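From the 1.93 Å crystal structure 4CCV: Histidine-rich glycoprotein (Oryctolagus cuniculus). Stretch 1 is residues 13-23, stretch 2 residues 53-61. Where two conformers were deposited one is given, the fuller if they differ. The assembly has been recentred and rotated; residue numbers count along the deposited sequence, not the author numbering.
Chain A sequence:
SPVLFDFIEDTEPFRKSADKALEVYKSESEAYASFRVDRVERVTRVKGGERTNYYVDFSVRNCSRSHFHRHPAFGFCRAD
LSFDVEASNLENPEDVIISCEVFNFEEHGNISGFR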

# COMPACT_ATOMS: atom_id res chain seq x y z
N PRO A 13 -7.06 -2.65 -11.36
CA PRO A 13 -6.51 -1.42 -11.95
C PRO A 13 -5.69 -0.52 -10.99
O PRO A 13 -5.06 0.44 -11.45
CB PRO A 13 -7.76 -0.70 -12.46
CG PRO A 13 -8.80 -1.76 -12.60
CD PRO A 13 -8.53 -2.64 -11.41
N PHE A 14 -5.69 -0.84 -9.68
CA PHE A 14 -4.94 -0.06 -8.69
C PHE A 14 -3.61 -0.72 -8.39
O PHE A 14 -2.83 -0.19 -7.62
CB PHE A 14 -5.80 0.17 -7.46
CG PHE A 14 -6.92 1.12 -7.73
CD1 PHE A 14 -6.71 2.49 -7.61
CD2 PHE A 14 -8.12 0.67 -8.20
CE1 PHE A 14 -7.75 3.38 -7.88
CE2 PHE A 14 -9.14 1.54 -8.54
CZ PHE A 14 -8.96 2.90 -8.38
N ARG A 15 -3.33 -1.84 -9.04
CA ARG A 15 -2.11 -2.56 -8.73
C ARG A 15 -0.87 -1.77 -9.08
O ARG A 15 0.07 -1.70 -8.31
CB ARG A 15 -2.02 -3.95 -9.39
CG ARG A 15 -0.89 -4.71 -8.72
CD ARG A 15 -0.77 -6.18 -9.15
NE ARG A 15 0.33 -6.74 -8.38
CZ ARG A 15 0.21 -7.48 -7.28
NH1 ARG A 15 -1.00 -7.84 -6.82
NH2 ARG A 15 1.31 -7.90 -6.67
N LYS A 16 -0.89 -1.12 -10.23
CA LYS A 16 0.24 -0.33 -10.66
C LYS A 16 0.47 0.88 -9.72
O LYS A 16 1.62 1.31 -9.48
CB LYS A 16 -0.02 0.10 -12.10
CG LYS A 16 0.88 1.19 -12.63
CD LYS A 16 0.36 1.78 -13.97
CE LYS A 16 -0.99 2.55 -13.81
NZ LYS A 16 -1.01 3.70 -12.83
N SER A 17 -0.64 1.42 -9.23
CA SER A 17 -0.59 2.53 -8.31
C SER A 17 0.11 2.07 -7.00
O SER A 17 0.89 2.84 -6.37
CB SER A 17 -2.00 3.09 -8.06
OG SER A 17 -2.60 3.71 -9.23
N ALA A 18 -0.22 0.87 -6.56
CA ALA A 18 0.41 0.30 -5.33
C ALA A 18 1.88 0.07 -5.57
O ALA A 18 2.67 0.41 -4.73
CB ALA A 18 -0.26 -1.03 -4.88
N ASP A 19 2.23 -0.52 -6.72
CA ASP A 19 3.64 -0.71 -7.09
C ASP A 19 4.42 0.60 -7.04
O ASP A 19 5.50 0.67 -6.49
CB ASP A 19 3.80 -1.31 -8.52
CG ASP A 19 3.31 -2.76 -8.63
OD1 ASP A 19 3.19 -3.46 -7.61
OD2 ASP A 19 3.09 -3.22 -9.77
N LYS A 20 3.88 1.62 -7.70
CA LYS A 20 4.56 2.92 -7.72
C LYS A 20 4.62 3.60 -6.33
O LYS A 20 5.59 4.23 -5.99
CB LYS A 20 3.89 3.88 -8.73
CG LYS A 20 4.60 5.22 -8.74
CD LYS A 20 4.25 6.14 -9.92
CE LYS A 20 5.23 7.33 -10.03
NZ LYS A 20 5.12 8.03 -11.35
N ALA A 21 3.57 3.51 -5.55
CA ALA A 21 3.63 4.08 -4.22
C ALA A 21 4.66 3.37 -3.36
O ALA A 21 5.38 4.03 -2.59
CB ALA A 21 2.29 4.01 -3.57
N LEU A 22 4.75 2.05 -3.44
CA LEU A 22 5.80 1.36 -2.73
C LEU A 22 7.22 1.76 -3.17
O LEU A 22 8.14 1.94 -2.33
CB LEU A 22 5.60 -0.14 -2.78
CG LEU A 22 6.63 -1.01 -2.02
CD1 LEU A 22 6.63 -0.77 -0.53
CD2 LEU A 22 6.38 -2.48 -2.28
N GLU A 23 7.39 1.97 -4.46
CA GLU A 23 8.66 2.38 -5.04
C GLU A 23 9.08 3.70 -4.40
O GLU A 23 10.22 3.89 -3.96
CB GLU A 23 8.50 2.48 -6.58
CG GLU A 23 9.76 2.78 -7.35
CD GLU A 23 9.54 3.10 -8.83
OE1 GLU A 23 8.40 3.10 -9.34
OE2 GLU A 23 10.55 3.38 -9.48
N ASN A 53 -9.98 11.48 -3.83
CA ASN A 53 -8.94 10.67 -3.19
C ASN A 53 -9.25 9.19 -3.29
O ASN A 53 -10.38 8.76 -3.03
CB ASN A 53 -8.77 11.12 -1.74
CG ASN A 53 -8.13 12.48 -1.63
OD1 ASN A 53 -8.77 13.55 -1.66
ND2 ASN A 53 -6.86 12.47 -1.51
N TYR A 54 -8.26 8.38 -3.66
CA TYR A 54 -8.37 6.91 -3.59
C TYR A 54 -7.40 6.43 -2.57
O TYR A 54 -6.24 6.84 -2.60
CB TYR A 54 -8.03 6.21 -4.93
CG TYR A 54 -9.01 6.49 -6.02
CD1 TYR A 54 -8.90 7.65 -6.77
CD2 TYR A 54 -10.07 5.64 -6.28
CE1 TYR A 54 -9.81 7.95 -7.77
CE2 TYR A 54 -11.00 5.93 -7.27
CZ TYR A 54 -10.85 7.08 -8.03
OH TYR A 54 -11.74 7.44 -9.01
N TYR A 55 -7.86 5.58 -1.66
CA TYR A 55 -7.05 5.03 -0.59
C TYR A 55 -6.87 3.57 -0.94
O TYR A 55 -7.84 2.78 -0.98
CB TYR A 55 -7.70 5.23 0.80
CG TYR A 55 -7.84 6.73 1.11
CD1 TYR A 55 -6.80 7.44 1.70
CD2 TYR A 55 -9.00 7.42 0.82
CE1 TYR A 55 -6.93 8.81 1.98
CE2 TYR A 55 -9.13 8.79 1.08
CZ TYR A 55 -8.10 9.47 1.69
OH TYR A 55 -8.21 10.85 1.92
N VAL A 56 -5.65 3.26 -1.36
CA VAL A 56 -5.34 1.95 -1.88
C VAL A 56 -4.65 1.22 -0.76
O VAL A 56 -3.54 1.62 -0.42
CB VAL A 56 -4.40 2.02 -3.08
CG1 VAL A 56 -4.07 0.62 -3.59
CG2 VAL A 56 -5.05 2.82 -4.19
N ASP A 57 -5.28 0.17 -0.21
CA ASP A 57 -4.77 -0.60 0.94
C ASP A 57 -4.19 -1.87 0.35
O ASP A 57 -4.89 -2.57 -0.37
CB ASP A 57 -5.86 -1.00 1.95
CG ASP A 57 -6.52 0.20 2.64
OD1 ASP A 57 -5.83 1.21 2.70
OD2 ASP A 57 -7.69 0.17 3.08
N PHE A 58 -2.93 -2.13 0.63
CA PHE A 58 -2.20 -3.22 0.00
C PHE A 58 -1.26 -3.93 0.96
O PHE A 58 -0.80 -3.33 1.94
CB PHE A 58 -1.52 -2.81 -1.33
CG PHE A 58 -0.47 -1.77 -1.23
CD1 PHE A 58 -0.79 -0.42 -1.26
CD2 PHE A 58 0.86 -2.12 -1.18
CE1 PHE A 58 0.20 0.54 -1.24
CE2 PHE A 58 1.86 -1.17 -1.12
CZ PHE A 58 1.51 0.18 -1.20
N SER A 59 -1.04 -5.24 0.71
CA SER A 59 -0.10 -6.01 1.49
C SER A 59 1.22 -5.98 0.77
O SER A 59 1.26 -5.81 -0.46
CB SER A 59 -0.56 -7.47 1.70
OG SER A 59 -1.10 -7.99 0.53
N VAL A 60 2.29 -6.11 1.55
CA VAL A 60 3.66 -6.17 1.07
C VAL A 60 4.44 -7.33 1.69
O VAL A 60 4.07 -7.81 2.74
CB VAL A 60 4.39 -4.83 1.31
CG1 VAL A 60 3.71 -3.72 0.48
CG2 VAL A 60 4.48 -4.44 2.81
N ARG A 61 5.53 -7.74 1.04
CA ARG A 61 6.46 -8.72 1.57
C ARG A 61 7.88 -8.17 1.56
O ARG A 61 8.29 -7.46 0.65
CB ARG A 61 6.47 -10.00 0.71
CG ARG A 61 5.18 -10.79 0.76
CD ARG A 61 4.82 -11.20 2.19
NE ARG A 61 3.73 -12.19 2.19
CZ ARG A 61 3.62 -13.21 3.06
NH1 ARG A 61 4.54 -13.39 4.00
NH2 ARG A 61 2.59 -14.06 2.95

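The centre of this contact is Ala 18 against Phe 58, where CA of Ala 18 lies 6.9 Å from CA of Phe 58. The methyl carbon CB of Ala 18 sits 3.8 Å from the centroid of the Phe 58 ring and only 15° off the ring normal, a CH-pi contact over the ring face; the nearest ring atom is CD1 of Phe 58, 3.7 Å from that CB. The same methyl reaches Val 56 more loosely, with CB of Ala 18 4.3 Å from CG1 of Val 56.

One helical turn on, Leu 22 continues the row. Its CB lies 4.2 Å from CE2 of Phe 58, oblique to the ring, and its CD2 lies 4.0 Å from CG1 of Val 60. Four residues earlier, Phe 14 packs its CD1 3.8 Å from CG2 of Val 56 and its CE1 3.6 Å from CD2 of Tyr 54. The two aromatic rings have centroids 5.3 Å apart and planes inclined at 38°, an oblique arrangement.

Phe 14, Ala 18 and Leu 22 fall at four-residue intervals and all point toward the strand, linked by hydrogen bonds from N of Ala 18 to O of Phe 14 (3.0 Å) and from N of Leu 22 to O of Ala 18 (2.9 Å). On the strand, alternation turns Tyr 54, Val 56 and Phe 58 toward the helix, while Val 60 points sideways. The axes cross at 76° and approach to 9.2 Å; 367 Å² is buried, both sides summed.

Outward, polarity takes no part in the pairing: no hydrogen bond crosses between the stretches. Tyr 55 and Asp 57 point away from the helix, and both carboxylate oxygens of Asp 57 are hydrogen-bonded elsewhere in the structure. Arg 15 and Asp 19 also point away, although their ends come nearer.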